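Outer membrane protein YopM (Yersinia pestis, PDB 1JL5) probably alters host cell physiology as a secreted leucine-rich-repeat effector and so promotes bacterial survival in host tissues. Local coordinates at residues K166-L171 / I178-N183; T198-D203 / P211-S216; E228-L233 / I242-N247; T280-S285 / S293-N298. All coordinates share one frame; numbering follows the deposited sequence.

The four contacts follow in series along one leucine-rich-repeat solenoid. Interactions 1 and 2 have centres about 11 Å apart and touch through neighbouring strands 177-179 and 199-201. The centres of interactions 2 and 3 are about 11 Å apart, but they meet on the loop side, where Leu-213 packs on Pro-231 and Leu-233. Interaction 4 lies about 16 Å from interaction 3 by centres, joined by Tyr-243 on Phe-281. The centres of interactions 1 and 4 are about 30 Å apart on opposite sides of the chain's centre. Two kinds of packing alternate: loop against the next repeat in 1 and 3, strand against its own returning loop in 2 and 4. Interactions 3 and 4 bind calcium.

Interaction 1 (K166-L171 / I178-N183); sequences KKLPDL and IAAGNN
Leu-168 is the first residue of 166-171 to reach across, and it meets both Ile-178 and Ala-180. Its CG lies beside the backbone N and anti to the carbonyl carbon (chi1 -73°), and this sends CD1 forward between the two partners. Leu-168 CD1 lies 3.4 Å from Ala-180 CB and 3.5 Å from Ile-178 CD1. Both pairs are closer than methyl groups normally pack. The other branch, Leu-168 CD2, stays 4.0 Å from Ala-180 CB. Leu-168 thus holds the methyl of Ala-180 with both of its branches, while it meets Ile-178 tip to tip. It also rests on Pro-189 of the following repeat.

The arrangement is that of a leucine-rich-repeat core. The loop of LRR 5 turns leucines inward; strand 177-179 of LRR 6 offers Ile-178, and the turn after it Ala-180, to the same interior. Further along the loop, past Pro-169 and Asp-170, the chain turns Leu-171 inward. Leu-171 CD2 meets Ile-178 CD1 at 3.4 Å, again tip to tip, and Leu-171 CD1 is 3.9 Å from Ile-178 CD1. Ile-178 can serve both leucines because CG1 points anti to its backbone N (chi1 -176°) and CD1 stands at the far end of an extended chain.

Beyond the apolar part, Asn-183 ND2 donates to Ala-180 O at 2.9 Å. The amide nitrogen approaches from above the carbonyl plane, about 73° out of it. Asn-183 ND2 also bonds to Val-160 O of the preceding repeat, and Asn-183 OD1 accepts from Leu-165 N of that repeat.

Interaction 2 (T198-D203 / P211-S216); sequences TAIYAD and PDLPLS
Ser-216 and Thr-198 share the most buried surface of this contact, and they meet through backbone as much as side chain. The CA-H of Thr-198 is directed at Ser-216 O, with CA to O at 3.5 Å and 150° at the hydrogen. The methyl Thr-198 CG2 adds a contact at 3.7 Å to the same Ser-216 O. CG2 stands beside the backbone N, on the side of Ser-216 O, while OG1 takes the position between N and the carbonyl carbon (chi1 64°). That hydroxyl bonds to Glu-176 O in the preceding repeat. Ser-216 OG bonds to Leu-197 O, so the serine also grips the chain just before Thr-198.

The pairing closes one coil of the leucine-rich-repeat solenoid: strand 199-201 lies near the start of LRR 7, and 211-216 brings the chain back to start LRR 8. Ile-200, third in buried surface, points from the strand into the core. Its CD1 reaches Leu-213 CD2 at 4.3 Å and Pro-214 CD also at 4.3 Å. These are ordinary, loose contacts between apolar groups. The isoleucine fills out its surroundings against Ile-220 of the next strand, Leu-217 and Leu-191.

Interaction 3 (E228-L233 / I242-N247); sequences EELPEL and IYADNN. With CA (calcium ion), chain B.
Leu-230 and Leu-233, from the loop of LRR 8, pack on Ile-242 and Ala-244 of LRR 9 in the leucine-rich-repeat core, next to a turn, 244-247, whose Asn-246 binds calcium. Leu-230 sets both branches against one methyl: CD2 is 3.6 Å from Ala-244 CB and CD1 is 3.9 Å from it. Leu-230 CD1 reaches Ile-242 CG2 at 4.1 Å, where the two side chains lie at a slant. Ile-242 CG1 stands beside the backbone N and anti to the carbonyl carbon (chi1 -68°), which gives its two arms different partners. CG2 serves Leu-230, and Ile-242 CD1 meets Leu-233 CD1 tip to tip at 3.4 Å, closer than usual for two methyls.

Past Ala-244 the chain turns and becomes polar. Asn-247 ND2 donates to Ala-244 O at 2.8 Å, nearly straight, from above the carbonyl plane. Asn-267 ND2 of the next repeat bonds to the same Ala-244 O. Asn-246, farther along the turn, takes no part in the apolar contact and binds the metal. Asn-246 ND2 donates to the anti lone pair of Asp-245 OD2 at 2.8 Å, which helps fix the amide's rotation and leaves OD1 to the metal. The calcium shell includes three waters, Asp-266 of the same chain and Asn-326 of the second subunit, so the metal bridges two subunits, and Asn-246 OD1 binds it at 2.0 Å.

Interaction 4 (T280-S285 / S293-N298); sequences TFLDVS and SELPPN. With CA (calcium ion), chain E.
For Leu-282, CG turned anti to the backbone N (chi1 180°) and chi2 near 60° carry CD2 toward the loop, where Leu-295 and Pro-296 wait. Leu-282 CD2 comes to 4.2 Å from Leu-295 CD2 and 4.4 Å from Pro-296 CD. The packing is relaxed, with one methyl touching both a leucine branch and the CD of a proline. For Thr-280, chi1 near 56° sets CG2 beside the backbone N, although the bond from CA to CB points away from the loop. Thr-280 CG2 lies 3.4 Å from Asn-298 O. The Thr-280 hydroxyl instead bonds to Glu-260 O of the preceding repeat, and Asn-298 ND2 bonds to Gln-277 O.

Strand 281-283 and the returning loop both belong to LRR 11, and Asn-298 opens LRR 12. Leu-282 and Leu-295 both rest on Leu-302 of the next strand, as expected in a leucine-rich-repeat core.

Asp-283, next on the strand, takes no part in the apolar packing and forms an Asx turn: its OD1 accepts from Ser-285 N at 2.9 Å. Asp-283 OD1 also accepts from Ser-285 OG at 2.6 Å, through its syn lone pair. Two donors from one residue hold the carboxylate in place, and Arg-265 bonds to Ser-285 OG.

On the loop, Glu-294 extends outward and binds a calcium ion with both oxygens, OE1 at 2.2 Å and OE2 at 2.4 Å. Glu-274 and two waters also bind this ion. Two glutamates from adjacent repeats share a doubly charged metal, which probably offsets the repulsion between their carboxylates and links the two coils at the surface.

Interaction 1 (K166-L171 / I178-N183)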
loop_
_atom_site.group_PDB
_atom_site.type_symbol
_atom_site.label_atom_id
_atom_site.label_comp_id
_atom_site.label_asym_id
_atom_site.label_seq_id
_atom_site.Cartn_x
_atom_site.Cartn_y
_atom_site.Cartn_z
ATOM N N LYS A 166 -33.320 5.131 0.387
ATOM C CA LYS A 166 -33.687 3.908 1.087
ATOM C C LYS A 166 -34.510 3.107 0.093
ATOM O O LYS A 166 -34.589 1.882 0.167
ATOM C CB LYS A 166 -34.534 4.224 2.319
ATOM C CG LYS A 166 -33.818 5.059 3.374
ATOM C CD LYS A 166 -32.864 4.227 4.224
ATOM C CE LYS A 166 -33.619 3.247 5.118
ATOM N NZ LYS A 166 -32.709 2.500 6.039
ATOM N N LYS A 167 -35.121 3.819 -0.844
ATOM C CA LYS A 167 -35.941 3.193 -1.862
ATOM C C LYS A 167 -35.911 4.010 -3.138
ATOM O O LYS A 167 -35.647 5.207 -3.115
ATOM C CB LYS A 167 -37.395 3.079 -1.380
ATOM C CG LYS A 167 -37.553 2.263 -0.110
ATOM C CD LYS A 167 -39.013 2.083 0.285
ATOM C CE LYS A 167 -39.127 1.132 1.473
ATOM N NZ LYS A 167 -40.536 0.813 1.832
ATOM N N LEU A 168 -36.146 3.339 -4.256
ATOM C CA LEU A 168 -36.193 4.004 -5.543
ATOM C C LEU A 168 -37.641 3.978 -5.967
ATOM O O LEU A 168 -38.316 2.964 -5.818
ATOM C CB LEU A 168 -35.371 3.261 -6.591
ATOM C CG LEU A 168 -33.854 3.332 -6.491
ATOM C CD1 LEU A 168 -33.254 2.592 -7.676
ATOM C CD2 LEU A 168 -33.405 4.794 -6.479
ATOM N N PRO A 169 -38.155 5.101 -6.473
ATOM C CA PRO A 169 -39.555 5.089 -6.901
ATOM C C PRO A 169 -39.621 4.116 -8.075
ATOM O O PRO A 169 -38.583 3.751 -8.634
ATOM C CB PRO A 169 -39.789 6.531 -7.341
ATOM C CG PRO A 169 -38.825 7.306 -6.490
ATOM C CD PRO A 169 -37.587 6.455 -6.553
ATOM N N ASP A 170 -40.815 3.680 -8.451
ATOM C CA ASP A 170 -40.903 2.773 -9.580
ATOM C C ASP A 170 -40.275 3.482 -10.763
ATOM O O ASP A 170 -40.361 4.702 -10.887
ATOM C CB ASP A 170 -42.353 2.394 -9.865
ATOM C CG ASP A 170 -42.936 1.529 -8.776
ATOM O OD1 ASP A 170 -42.161 0.782 -8.141
ATOM O OD2 ASP A 170 -44.161 1.587 -8.558
ATOM N N LEU A 171 -39.630 2.716 -11.628
ATOM C CA LEU A 171 -38.942 3.297 -12.760
ATOM C C LEU A 171 -39.799 3.499 -13.995
ATOM O O LEU A 171 -40.746 2.753 -14.242
ATOM C CB LEU A 171 -37.726 2.440 -13.091
ATOM C CG LEU A 171 -36.852 2.240 -11.849
ATOM C CD1 LEU A 171 -35.757 1.232 -12.146
ATOM C CD2 LEU A 171 -36.273 3.586 -11.411
ATOM N N ILE A 178 -29.958 3.040 -14.994
ATOM C CA ILE A 178 -30.137 3.537 -13.656
ATOM C C ILE A 178 -28.973 3.103 -12.789
ATOM O O ILE A 178 -28.649 1.917 -12.685
ATOM C CB ILE A 178 -31.450 3.075 -13.007
ATOM C CG1 ILE A 178 -31.572 3.741 -11.633
ATOM C CG2 ILE A 178 -31.495 1.556 -12.904
ATOM C CD1 ILE A 178 -32.913 3.591 -10.982
ATOM N N ALA A 179 -28.312 4.096 -12.215
ATOM C CA ALA A 179 -27.205 3.863 -11.315
ATOM C C ALA A 179 -27.778 4.352 -10.003
ATOM O O ALA A 179 -28.086 5.531 -9.854
ATOM C CB ALA A 179 -25.999 4.695 -11.724
ATOM N N ALA A 180 -27.976 3.432 -9.072
ATOM C CA ALA A 180 -28.516 3.769 -7.767
ATOM C C ALA A 180 -27.607 3.118 -6.743
ATOM O O ALA A 180 -28.010 2.810 -5.625
ATOM C CB ALA A 180 -29.927 3.241 -7.633
ATOM N N GLY A 181 -26.367 2.899 -7.155
ATOM C CA GLY A 181 -25.406 2.281 -6.275
ATOM C C GLY A 181 -25.047 3.203 -5.133
ATOM O O GLY A 181 -25.274 4.411 -5.191
ATOM N N ASN A 182 -24.483 2.617 -4.086
ATOM C CA ASN A 182 -24.063 3.358 -2.915
ATOM C C ASN A 182 -25.192 4.192 -2.347
ATOM O O ASN A 182 -25.105 5.415 -2.224
ATOM C CB ASN A 182 -22.868 4.249 -3.242
ATOM C CG ASN A 182 -22.097 4.655 -1.998
ATOM O OD1 ASN A 182 -21.269 5.568 -2.035
ATOM N ND2 ASN A 182 -22.358 3.967 -0.888
ATOM N N ASN A 183 -26.271 3.507 -2.025
ATOM C CA ASN A 183 -27.418 4.132 -1.418
ATOM C C ASN A 183 -27.755 3.212 -0.270
ATOM O O ASN A 183 -26.891 2.471 0.192
ATOM C CB ASN A 183 -28.563 4.241 -2.422
ATOM C CG ASN A 183 -28.506 5.533 -3.207
ATOM O OD1 ASN A 183 -28.804 6.595 -2.673
ATOM N ND2 ASN A 183 -28.094 5.455 -4.465
#

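Interaction 2 (T198-D203 / P211-S216)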
loop_
_atom_site.group_PDB
_atom_site.type_symbol
_atom_site.label_atom_id
_atom_site.label_comp_id
_atom_site.label_asym_id
_atom_site.label_seq_id
_atom_site.Cartn_x
_atom_site.Cartn_y
_atom_site.Cartn_z
ATOM N N THR A 198 -31.036 -1.212 -19.823
ATOM C CA THR A 198 -29.906 -2.013 -20.243
ATOM C C THR A 198 -28.817 -2.059 -19.186
ATOM O O THR A 198 -27.998 -2.971 -19.169
ATOM C CB THR A 198 -29.307 -1.457 -21.526
ATOM O OG1 THR A 198 -28.779 -0.157 -21.267
ATOM C CG2 THR A 198 -30.375 -1.354 -22.604
ATOM N N ALA A 199 -28.802 -1.075 -18.302
ATOM C CA ALA A 199 -27.780 -1.048 -17.272
ATOM C C ALA A 199 -28.331 -0.671 -15.918
ATOM O O ALA A 199 -29.036 0.325 -15.767
ATOM C CB ALA A 199 -26.665 -0.088 -17.665
ATOM N N ILE A 200 -28.001 -1.488 -14.932
ATOM C CA ILE A 200 -28.430 -1.243 -13.574
ATOM C C ILE A 200 -27.214 -1.262 -12.677
ATOM O O ILE A 200 -26.452 -2.228 -12.663
ATOM C CB ILE A 200 -29.372 -2.335 -13.042
ATOM C CG1 ILE A 200 -30.648 -2.395 -13.876
ATOM C CG2 ILE A 200 -29.695 -2.060 -11.573
ATOM C CD1 ILE A 200 -31.526 -3.570 -13.508
ATOM N N TYR A 201 -27.025 -0.177 -11.948
ATOM C CA TYR A 201 -25.945 -0.094 -10.991
ATOM C C TYR A 201 -26.707 0.073 -9.702
ATOM O O TYR A 201 -27.414 1.061 -9.508
ATOM C CB TYR A 201 -25.050 1.112 -11.263
ATOM C CG TYR A 201 -24.270 0.978 -12.540
ATOM C CD1 TYR A 201 -24.881 1.178 -13.775
ATOM C CD2 TYR A 201 -22.926 0.614 -12.521
ATOM C CE1 TYR A 201 -24.174 1.017 -14.960
ATOM C CE2 TYR A 201 -22.211 0.450 -13.702
ATOM C CZ TYR A 201 -22.844 0.655 -14.916
ATOM O OH TYR A 201 -22.148 0.498 -16.089
ATOM N N ALA A 202 -26.607 -0.930 -8.843
ATOM C CA ALA A 202 -27.300 -0.907 -7.573
ATOM C C ALA A 202 -26.350 -1.489 -6.546
ATOM O O ALA A 202 -26.757 -1.973 -5.500
ATOM C CB ALA A 202 -28.571 -1.733 -7.658
ATOM N N ASP A 203 -25.068 -1.449 -6.870
ATOM C CA ASP A 203 -24.051 -1.949 -5.968
ATOM C C ASP A 203 -24.063 -1.079 -4.725
ATOM O O ASP A 203 -24.635 0.013 -4.721
ATOM C CB ASP A 203 -22.680 -1.841 -6.615
ATOM C CG ASP A 203 -22.379 -0.431 -7.070
ATOM O OD1 ASP A 203 -23.079 0.054 -7.985
ATOM O OD2 ASP A 203 -21.462 0.197 -6.508
ATOM N N PRO A 211 -34.639 -7.565 -8.175
ATOM C CA PRO A 211 -35.926 -7.893 -8.785
ATOM C C PRO A 211 -35.592 -8.709 -10.028
ATOM O O PRO A 211 -34.434 -8.745 -10.445
ATOM C CB PRO A 211 -36.488 -6.523 -9.139
ATOM C CG PRO A 211 -35.889 -5.624 -8.089
ATOM C CD PRO A 211 -34.459 -6.109 -8.045
ATOM N N ASP A 212 -36.578 -9.371 -10.620
ATOM C CA ASP A 212 -36.286 -10.108 -11.832
ATOM C C ASP A 212 -35.776 -9.046 -12.785
ATOM O O ASP A 212 -36.260 -7.919 -12.787
ATOM C CB ASP A 212 -37.536 -10.787 -12.381
ATOM C CG ASP A 212 -37.989 -11.934 -11.508
ATOM O OD1 ASP A 212 -37.120 -12.729 -11.101
ATOM O OD2 ASP A 212 -39.200 -12.045 -11.231
ATOM N N LEU A 213 -34.784 -9.403 -13.582
ATOM C CA LEU A 213 -34.184 -8.453 -14.487
ATOM C C LEU A 213 -34.889 -8.352 -15.823
ATOM O O LEU A 213 -35.434 -9.332 -16.331
ATOM C CB LEU A 213 -32.713 -8.815 -14.684
ATOM C CG LEU A 213 -31.975 -9.011 -13.353
ATOM C CD1 LEU A 213 -30.519 -9.359 -13.614
ATOM C CD2 LEU A 213 -32.089 -7.743 -12.511
ATOM N N PRO A 214 -34.890 -7.148 -16.410
ATOM C CA PRO A 214 -35.530 -6.917 -17.701
ATOM C C PRO A 214 -34.745 -7.587 -18.812
ATOM O O PRO A 214 -33.514 -7.622 -18.796
ATOM C CB PRO A 214 -35.520 -5.400 -17.820
ATOM C CG PRO A 214 -34.247 -5.035 -17.128
ATOM C CD PRO A 214 -34.297 -5.903 -15.890
ATOM N N LEU A 215 -35.472 -8.125 -19.776
ATOM C CA LEU A 215 -34.878 -8.798 -20.914
ATOM C C LEU A 215 -33.833 -7.910 -21.574
ATOM O O LEU A 215 -32.859 -8.388 -22.147
ATOM C CB LEU A 215 -35.972 -9.126 -21.928
ATOM C CG LEU A 215 -35.522 -9.781 -23.229
ATOM C CD1 LEU A 215 -35.084 -11.203 -22.934
ATOM C CD2 LEU A 215 -36.671 -9.772 -24.234
ATOM N N SER A 216 -34.048 -6.607 -21.497
ATOM C CA SER A 216 -33.142 -5.656 -22.117
ATOM C C SER A 216 -31.833 -5.456 -21.370
ATOM O O SER A 216 -30.872 -4.942 -21.937
ATOM C CB SER A 216 -33.837 -4.306 -22.245
ATOM O OG SER A 216 -34.289 -3.874 -20.976
#

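Interaction 3 (E228-L233 / I242-N247)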
loop_
_atom_site.group_PDB
_atom_site.type_symbol
_atom_site.label_atom_id
_atom_site.label_comp_id
_atom_site.label_asym_id
_atom_site.label_seq_id
_atom_site.Cartn_x
_atom_site.Cartn_y
_atom_site.Cartn_z
ATOM N N GLU A 228 -28.478 -12.674 -1.421
ATOM C CA GLU A 228 -28.386 -14.067 -1.008
ATOM C C GLU A 228 -28.251 -14.870 -2.279
ATOM O O GLU A 228 -27.664 -15.942 -2.301
ATOM C CB GLU A 228 -29.669 -14.498 -0.303
ATOM C CG GLU A 228 -30.070 -13.665 0.900
ATOM C CD GLU A 228 -29.151 -13.871 2.081
ATOM O OE1 GLU A 228 -28.766 -15.031 2.332
ATOM O OE2 GLU A 228 -28.830 -12.876 2.760
ATOM N N GLU A 229 -28.823 -14.331 -3.342
ATOM C CA GLU A 229 -28.800 -14.986 -4.631
ATOM C C GLU A 229 -29.074 -13.954 -5.695
ATOM O O GLU A 229 -29.532 -12.852 -5.408
ATOM C CB GLU A 229 -29.882 -16.060 -4.694
ATOM C CG GLU A 229 -31.260 -15.511 -4.390
ATOM C CD GLU A 229 -32.355 -16.549 -4.493
ATOM O OE1 GLU A 229 -32.168 -17.670 -3.970
ATOM O OE2 GLU A 229 -33.408 -16.233 -5.088
ATOM N N LEU A 230 -28.781 -14.325 -6.930
ATOM C CA LEU A 230 -29.023 -13.455 -8.057
ATOM C C LEU A 230 -30.342 -13.924 -8.640
ATOM O O LEU A 230 -30.716 -15.079 -8.480
ATOM C CB LEU A 230 -27.907 -13.609 -9.088
ATOM C CG LEU A 230 -26.543 -13.080 -8.646
ATOM C CD1 LEU A 230 -25.529 -13.257 -9.771
ATOM C CD2 LEU A 230 -26.679 -11.611 -8.275
ATOM N N PRO A 231 -31.084 -13.030 -9.298
ATOM C CA PRO A 231 -32.348 -13.501 -9.861
ATOM C C PRO A 231 -32.009 -14.374 -11.058
ATOM O O PRO A 231 -30.834 -14.538 -11.400
ATOM C CB PRO A 231 -33.039 -12.210 -10.267
ATOM C CG PRO A 231 -31.885 -11.354 -10.686
ATOM C CD PRO A 231 -30.871 -11.604 -9.591
ATOM N N GLU A 232 -33.021 -14.945 -11.693
ATOM C CA GLU A 232 -32.753 -15.769 -12.850
ATOM C C GLU A 232 -32.045 -14.902 -13.874
ATOM O O GLU A 232 -32.462 -13.781 -14.142
ATOM C CB GLU A 232 -34.044 -16.322 -13.424
ATOM C CG GLU A 232 -33.803 -17.207 -14.622
ATOM C CD GLU A 232 -34.961 -18.119 -14.890
ATOM O OE1 GLU A 232 -36.112 -17.634 -14.833
ATOM O OE2 GLU A 232 -34.718 -19.314 -15.158
ATOM N N LEU A 233 -30.974 -15.428 -14.449
ATOM C CA LEU A 233 -30.181 -14.680 -15.410
ATOM C C LEU A 233 -30.131 -15.295 -16.792
ATOM O O LEU A 233 -29.883 -14.601 -17.775
ATOM C CB LEU A 233 -28.745 -14.579 -14.905
ATOM C CG LEU A 233 -28.539 -14.063 -13.484
ATOM C CD1 LEU A 233 -27.094 -14.321 -13.049
ATOM C CD2 LEU A 233 -28.880 -12.586 -13.436
ATOM N N ILE A 242 -22.239 -8.752 -15.293
ATOM C CA ILE A 242 -22.831 -8.972 -13.998
ATOM C C ILE A 242 -21.766 -8.774 -12.956
ATOM O O ILE A 242 -20.745 -9.451 -12.961
ATOM C CB ILE A 242 -23.372 -10.392 -13.808
ATOM C CG1 ILE A 242 -24.585 -10.626 -14.699
ATOM C CG2 ILE A 242 -23.755 -10.597 -12.332
ATOM C CD1 ILE A 242 -25.102 -12.041 -14.604
ATOM N N TYR A 243 -22.009 -7.815 -12.080
ATOM C CA TYR A 243 -21.124 -7.551 -10.970
ATOM C C TYR A 243 -22.015 -7.835 -9.794
ATOM O O TYR A 243 -23.018 -7.155 -9.592
ATOM C CB TYR A 243 -20.669 -6.095 -10.956
ATOM C CG TYR A 243 -19.392 -5.885 -11.722
ATOM C CD1 TYR A 243 -19.281 -6.294 -13.047
ATOM C CD2 TYR A 243 -18.284 -5.302 -11.116
ATOM C CE1 TYR A 243 -18.102 -6.131 -13.752
ATOM C CE2 TYR A 243 -17.091 -5.134 -11.814
ATOM C CZ TYR A 243 -17.009 -5.552 -13.132
ATOM O OH TYR A 243 -15.833 -5.407 -13.829
ATOM N N ALA A 244 -21.677 -8.877 -9.052
ATOM C CA ALA A 244 -22.446 -9.256 -7.879
ATOM C C ALA A 244 -21.420 -9.589 -6.814
ATOM O O ALA A 244 -21.637 -10.418 -5.933
ATOM C CB ALA A 244 -23.321 -10.460 -8.189
ATOM N N ASP A 245 -20.276 -8.930 -6.930
ATOM C CA ASP A 245 -19.190 -9.110 -5.992
ATOM C C ASP A 245 -19.683 -8.660 -4.635
ATOM O O ASP A 245 -20.688 -7.959 -4.527
ATOM C CB ASP A 245 -18.010 -8.230 -6.383
ATOM C CG ASP A 245 -18.404 -6.769 -6.498
ATOM O OD1 ASP A 245 -19.113 -6.424 -7.467
ATOM O OD2 ASP A 245 -18.027 -5.972 -5.614
ATOM N N ASN A 246 -18.976 -9.081 -3.598
ATOM C CA ASN A 246 -19.302 -8.658 -2.257
ATOM C C ASN A 246 -20.750 -8.778 -1.881
ATOM O O ASN A 246 -21.367 -7.833 -1.398
ATOM C CB ASN A 246 -18.832 -7.227 -2.068
ATOM C CG ASN A 246 -17.346 -7.134 -2.083
ATOM O OD1 ASN A 246 -16.692 -7.626 -1.171
ATOM N ND2 ASN A 246 -16.790 -6.533 -3.128
ATOM N N ASN A 247 -21.292 -9.957 -2.108
ATOM C CA ASN A 247 -22.658 -10.215 -1.744
ATOM C C ASN A 247 -22.644 -11.457 -0.895
ATOM O O ASN A 247 -21.624 -11.789 -0.295
ATOM C CB ASN A 247 -23.515 -10.379 -2.989
ATOM C CG ASN A 247 -23.959 -9.048 -3.542
ATOM O OD1 ASN A 247 -24.683 -8.313 -2.875
ATOM N ND2 ASN A 247 -23.514 -8.717 -4.748
HETATM CA CA CA B . -15.275 -7.810 0.281
HETATM O O HOH W 1 -14.828 -5.639 0.129
HETATM O O HOH W 2 -13.558 -8.210 -1.047
HETATM O O HOH W 3 -16.713 -7.712 2.104
#

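Interaction 4 (T280-S285 / S293-N298)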
loop_
_atom_site.group_PDB
_atom_site.type_symbol
_atom_site.label_atom_id
_atom_site.label_comp_id
_atom_site.label_asym_id
_atom_site.label_seq_id
_atom_site.Cartn_x
_atom_site.Cartn_y
_atom_site.Cartn_z
ATOM N N THR A 280 -15.473 -13.101 -21.106
ATOM C CA THR A 280 -14.102 -12.681 -21.345
ATOM C C THR A 280 -13.508 -12.122 -20.066
ATOM O O THR A 280 -12.291 -12.033 -19.918
ATOM C CB THR A 280 -14.052 -11.586 -22.399
ATOM O OG1 THR A 280 -14.896 -10.511 -21.981
ATOM C CG2 THR A 280 -14.542 -12.117 -23.742
ATOM N N PHE A 281 -14.381 -11.743 -19.144
ATOM C CA PHE A 281 -13.945 -11.179 -17.883
ATOM C C PHE A 281 -14.591 -11.947 -16.752
ATOM O O PHE A 281 -15.813 -11.957 -16.601
ATOM C CB PHE A 281 -14.329 -9.700 -17.809
ATOM C CG PHE A 281 -13.984 -9.050 -16.503
ATOM C CD1 PHE A 281 -14.707 -9.343 -15.349
ATOM C CD2 PHE A 281 -12.921 -8.155 -16.420
ATOM C CE1 PHE A 281 -14.375 -8.756 -14.132
ATOM C CE2 PHE A 281 -12.582 -7.562 -15.206
ATOM C CZ PHE A 281 -13.311 -7.863 -14.060
ATOM N N LEU A 282 -13.763 -12.594 -15.953
ATOM C CA LEU A 282 -14.276 -13.365 -14.849
ATOM C C LEU A 282 -13.526 -13.067 -13.568
ATOM O O LEU A 282 -12.325 -13.288 -13.462
ATOM C CB LEU A 282 -14.174 -14.852 -15.161
ATOM C CG LEU A 282 -14.671 -15.807 -14.077
ATOM C CD1 LEU A 282 -16.141 -15.545 -13.786
ATOM C CD2 LEU A 282 -14.455 -17.233 -14.538
ATOM N N ASP A 283 -14.242 -12.548 -12.591
ATOM C CA ASP A 283 -13.616 -12.282 -11.322
ATOM C C ASP A 283 -14.367 -13.098 -10.301
ATOM O O ASP A 283 -15.498 -12.787 -9.957
ATOM C CB ASP A 283 -13.691 -10.810 -10.946
ATOM C CG ASP A 283 -12.878 -10.501 -9.709
ATOM O OD1 ASP A 283 -12.763 -11.391 -8.841
ATOM O OD2 ASP A 283 -12.360 -9.380 -9.596
ATOM N N VAL A 284 -13.733 -14.164 -9.841
ATOM C CA VAL A 284 -14.330 -15.026 -8.840
ATOM C C VAL A 284 -13.391 -15.006 -7.655
ATOM O O VAL A 284 -13.369 -15.923 -6.843
ATOM C CB VAL A 284 -14.482 -16.461 -9.370
ATOM C CG1 VAL A 284 -15.498 -16.477 -10.498
ATOM C CG2 VAL A 284 -13.139 -16.980 -9.862
ATOM N N SER A 285 -12.605 -13.940 -7.567
ATOM C CA SER A 285 -11.657 -13.809 -6.482
ATOM C C SER A 285 -12.439 -13.753 -5.186
ATOM O O SER A 285 -13.619 -13.398 -5.168
ATOM C CB SER A 285 -10.833 -12.534 -6.640
ATOM O OG SER A 285 -11.649 -11.396 -6.476
ATOM N N SER A 293 -12.259 -25.786 -12.565
ATOM C CA SER A 293 -12.270 -26.932 -13.457
ATOM C C SER A 293 -12.351 -26.508 -14.910
ATOM O O SER A 293 -11.817 -27.177 -15.789
ATOM C CB SER A 293 -13.455 -27.831 -13.115
ATOM O OG SER A 293 -14.668 -27.110 -13.218
ATOM N N GLU A 294 -13.019 -25.389 -15.154
ATOM C CA GLU A 294 -13.186 -24.885 -16.506
ATOM C C GLU A 294 -13.118 -23.382 -16.570
ATOM O O GLU A 294 -13.477 -22.678 -15.626
ATOM C CB GLU A 294 -14.547 -25.268 -17.077
ATOM C CG GLU A 294 -14.807 -26.723 -17.279
ATOM C CD GLU A 294 -16.080 -26.932 -18.065
ATOM O OE1 GLU A 294 -17.131 -26.402 -17.637
ATOM O OE2 GLU A 294 -16.017 -27.613 -19.110
ATOM N N LEU A 295 -12.686 -22.898 -17.722
ATOM C CA LEU A 295 -12.621 -21.478 -17.958
ATOM C C LEU A 295 -13.171 -21.259 -19.343
ATOM O O LEU A 295 -12.950 -22.064 -20.242
ATOM C CB LEU A 295 -11.184 -20.980 -17.864
ATOM C CG LEU A 295 -10.649 -21.016 -16.435
ATOM C CD1 LEU A 295 -9.211 -20.544 -16.426
ATOM C CD2 LEU A 295 -11.526 -20.137 -15.543
ATOM N N PRO A 296 -13.939 -20.184 -19.522
ATOM C CA PRO A 296 -14.515 -19.882 -20.831
ATOM C C PRO A 296 -13.360 -19.865 -21.841
ATOM O O PRO A 296 -12.267 -19.391 -21.536
ATOM C CB PRO A 296 -15.138 -18.511 -20.607
ATOM C CG PRO A 296 -15.544 -18.558 -19.177
ATOM C CD PRO A 296 -14.350 -19.189 -18.519
ATOM N N PRO A 297 -13.594 -20.373 -23.056
ATOM C CA PRO A 297 -12.572 -20.429 -24.106
ATOM C C PRO A 297 -12.064 -19.081 -24.600
ATOM O O PRO A 297 -10.991 -19.000 -25.192
ATOM C CB PRO A 297 -13.274 -21.212 -25.211
ATOM C CG PRO A 297 -14.673 -20.721 -25.089
ATOM C CD PRO A 297 -14.909 -20.764 -23.592
ATOM N N ASN A 298 -12.835 -18.030 -24.358
ATOM C CA ASN A 298 -12.457 -16.696 -24.802
ATOM C C ASN A 298 -12.191 -15.760 -23.640
ATOM O O ASN A 298 -12.205 -14.542 -23.797
ATOM C CB ASN A 298 -13.570 -16.120 -25.670
ATOM C CG ASN A 298 -14.034 -17.096 -26.718
ATOM O OD1 ASN A 298 -13.235 -17.577 -27.521
ATOM N ND2 ASN A 298 -15.328 -17.409 -26.711
HETATM CA CA CA E . -18.127 -26.567 -19.566
HETATM O O HOH W 4 -18.400 -28.911 -18.422
HETATM O O HOH W 5 -19.554 -27.548 -21.206
#